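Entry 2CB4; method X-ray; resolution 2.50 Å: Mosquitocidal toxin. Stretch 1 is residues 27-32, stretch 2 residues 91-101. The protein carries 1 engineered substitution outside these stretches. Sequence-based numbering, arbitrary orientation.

Stretch 1 (27-32) ASLTWL
Stretch 2, residues 91-101: LNGFIPRVTNQ

Two irregular segments of one chain of the mosquitocidal toxin pack side by side, burying 376 Å² (both sides summed) without a hydrogen bond between them. They run in the same direction: Ser-28 lies across from Ile-95 (CA to CA 5.8 Å), Leu-29 from Thr-99 (6.8 Å) and Trp-31 from Gln-101 (8.5 Å). Stretch 2 begins with the last helical residues, Leu-91 and Asn-92, leaves the helix at Gly-93 (phi/psi 78/-160) and continues extended through Phe-94, Ile-95 and Pro-96. Ala-27 (-41/131) makes no contact. Ser-28 (-83/-41, chi1 t) points toward stretch 2; its OG lies 3.4 Å from Ile-95 CG1 and its CB 3.8 Å from Phe-94 O. These are packing contacts. Ile-95 is m, t. Leu-29 (-82/80; m, t) also points across, and its forked end spans several residues: Leu-29 CD1 sits 3.9 Å from Pro-96 CG and 3.5 Å from Val-98 O; both methyls lie over Thr-99 CA (CD2 at 4.0 Å, CD1 at 4.1 Å), and CD2 is 4.5 Å from Ile-95 CG2. Thr-30 (-56/-26, chi1 p) is out of reach; its N makes a weak 2.9 Å hydrogen bond to Ser-28 O. Trp-31 (-65/-18; chi1 44°, chi2 -93°) has the largest covered area, 82 Å². Gln-101 CB stands over one face of its indole in a CH-pi contact, 4.0 Å from the centroid of the six-membered ring and 19° off its normal. Trp-31 CE3 lies 3.2 Å from Gln-101 NE2, although Gln-101 (t, t, chi3 90°) is poorly ordered. At the ring edge, Thr-99 O approaches Trp-31 CZ2 at 3.5 Å; Thr-99 has chi1 p and phi/psi -119/-6. Leu-32 (-73/-32; m, t) makes no contact, but its N closes the turn with a 3.1 Å hydrogen bond to Leu-29 O.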

# COMPACT_ATOMS: atom_id res chain seq x y z
N ALA A 27 -12.31 0.36 34.34
CA ALA A 27 -11.63 0.56 33.07
C ALA A 27 -11.70 -0.52 32.02
O ALA A 27 -11.40 -1.71 32.25
CB ALA A 27 -10.19 1.02 33.26
N SER A 28 -12.03 -0.04 30.83
CA SER A 28 -12.07 -0.83 29.61
C SER A 28 -10.61 -0.85 29.09
O SER A 28 -10.12 -1.89 28.66
CB SER A 28 -12.97 -0.13 28.58
OG SER A 28 -13.23 -1.06 27.58
N LEU A 29 -9.90 0.29 29.18
CA LEU A 29 -8.47 0.38 28.81
C LEU A 29 -7.76 -0.14 30.07
O LEU A 29 -7.34 0.63 30.92
CB LEU A 29 -8.08 1.85 28.56
CG LEU A 29 -8.88 2.60 27.48
CD1 LEU A 29 -8.26 3.97 27.19
CD2 LEU A 29 -8.97 1.74 26.21
N THR A 30 -7.72 -1.46 30.21
CA THR A 30 -7.18 -2.14 31.39
C THR A 30 -5.74 -1.81 31.77
O THR A 30 -5.36 -1.91 32.93
CB THR A 30 -7.37 -3.66 31.29
OG1 THR A 30 -6.73 -4.13 30.10
CG2 THR A 30 -8.86 -4.02 31.25
N TRP A 31 -4.94 -1.42 30.80
CA TRP A 31 -3.56 -1.07 31.06
C TRP A 31 -3.44 0.17 31.95
O TRP A 31 -2.40 0.40 32.55
CB TRP A 31 -2.79 -0.89 29.76
CG TRP A 31 -3.52 -0.11 28.71
CD1 TRP A 31 -4.31 -0.61 27.71
CD2 TRP A 31 -3.51 1.32 28.54
NE1 TRP A 31 -4.79 0.42 26.93
CE2 TRP A 31 -4.32 1.61 27.42
CE3 TRP A 31 -2.90 2.37 29.23
CZ2 TRP A 31 -4.53 2.90 26.97
CZ3 TRP A 31 -3.12 3.67 28.79
CH2 TRP A 31 -3.94 3.92 27.68
N LEU A 32 -4.51 0.95 32.06
CA LEU A 32 -4.50 2.15 32.90
C LEU A 32 -4.55 1.77 34.38
O LEU A 32 -4.05 2.50 35.22
CB LEU A 32 -5.75 2.98 32.64
CG LEU A 32 -5.76 3.97 31.49
CD1 LEU A 32 -7.02 4.79 31.62
CD2 LEU A 32 -4.51 4.86 31.56
N LEU A 91 -21.44 -6.13 24.69
CA LEU A 91 -20.33 -6.98 24.28
C LEU A 91 -18.98 -6.30 24.60
O LEU A 91 -18.07 -6.93 25.10
CB LEU A 91 -20.41 -7.26 22.78
CG LEU A 91 -19.21 -8.04 22.20
CD1 LEU A 91 -19.15 -9.48 22.74
CD2 LEU A 91 -19.21 -8.07 20.67
N ASN A 92 -18.88 -5.02 24.29
CA ASN A 92 -17.64 -4.26 24.44
C ASN A 92 -17.54 -3.29 25.60
O ASN A 92 -16.46 -2.84 25.91
CB ASN A 92 -17.43 -3.43 23.14
CG ASN A 92 -17.28 -4.28 21.92
OD1 ASN A 92 -16.40 -5.13 21.86
ND2 ASN A 92 -18.15 -4.09 20.95
N GLY A 93 -18.68 -2.92 26.19
CA GLY A 93 -18.74 -1.95 27.26
C GLY A 93 -18.62 -0.55 26.65
O GLY A 93 -18.84 -0.34 25.45
N PHE A 94 -18.25 0.41 27.47
CA PHE A 94 -18.04 1.77 26.98
C PHE A 94 -16.55 2.03 26.88
O PHE A 94 -15.88 2.24 27.89
CB PHE A 94 -18.71 2.78 27.90
CG PHE A 94 -20.21 2.70 27.88
CD1 PHE A 94 -20.91 3.02 26.71
CD2 PHE A 94 -20.92 2.28 29.01
CE1 PHE A 94 -22.31 2.95 26.68
CE2 PHE A 94 -22.31 2.19 28.98
CZ PHE A 94 -23.01 2.53 27.81
N ILE A 95 -16.05 1.96 25.66
CA ILE A 95 -14.64 2.18 25.35
C ILE A 95 -14.52 3.66 24.99
O ILE A 95 -15.39 4.21 24.31
CB ILE A 95 -14.19 1.27 24.17
CG1 ILE A 95 -14.40 -0.22 24.55
CG2 ILE A 95 -12.72 1.54 23.77
CD1 ILE A 95 -14.14 -1.18 23.35
N PRO A 96 -13.49 4.33 25.50
CA PRO A 96 -13.34 5.77 25.25
C PRO A 96 -12.98 6.10 23.79
O PRO A 96 -12.51 5.24 23.05
CB PRO A 96 -12.17 6.18 26.18
CG PRO A 96 -11.96 5.06 27.08
CD PRO A 96 -12.46 3.82 26.42
N ARG A 97 -13.18 7.36 23.40
CA ARG A 97 -12.83 7.79 22.05
C ARG A 97 -11.34 7.65 21.75
O ARG A 97 -10.98 7.39 20.62
CB ARG A 97 -13.34 9.19 21.76
CG ARG A 97 -14.86 9.20 21.72
CD ARG A 97 -15.38 10.61 21.76
NE ARG A 97 -15.10 11.31 20.52
CZ ARG A 97 -15.07 12.63 20.40
NH1 ARG A 97 -15.32 13.43 21.44
NH2 ARG A 97 -14.80 13.15 19.23
N VAL A 98 -10.48 7.81 22.77
CA VAL A 98 -9.03 7.63 22.62
C VAL A 98 -8.68 6.31 23.34
O VAL A 98 -9.01 6.11 24.51
CB VAL A 98 -8.24 8.81 23.21
CG1 VAL A 98 -6.74 8.50 23.23
CG2 VAL A 98 -8.52 10.08 22.44
N THR A 99 -8.07 5.38 22.62
CA THR A 99 -7.74 4.06 23.16
C THR A 99 -6.23 3.70 23.19
O THR A 99 -5.84 2.66 23.72
CB THR A 99 -8.50 2.94 22.36
OG1 THR A 99 -8.08 2.97 20.99
CG2 THR A 99 -10.03 3.16 22.42
N ASN A 100 -5.39 4.55 22.63
CA ASN A 100 -3.96 4.26 22.60
C ASN A 100 -3.18 4.86 23.77
O ASN A 100 -3.54 5.91 24.29
CB ASN A 100 -3.35 4.74 21.27
CG ASN A 100 -3.32 6.26 21.16
OD1 ASN A 100 -4.37 6.90 21.07
ND2 ASN A 100 -2.12 6.84 21.21
N GLN A 101 -2.11 4.18 24.19
CA GLN A 101 -1.31 4.72 25.29
C GLN A 101 -0.49 5.97 24.91
O GLN A 101 0.17 6.01 23.87
CB GLN A 101 -0.43 3.67 25.98
CG GLN A 101 0.13 4.16 27.33
CD GLN A 101 0.93 3.09 28.08
OE1 GLN A 101 2.14 2.98 27.90
NE2 GLN A 101 0.26 2.36 28.96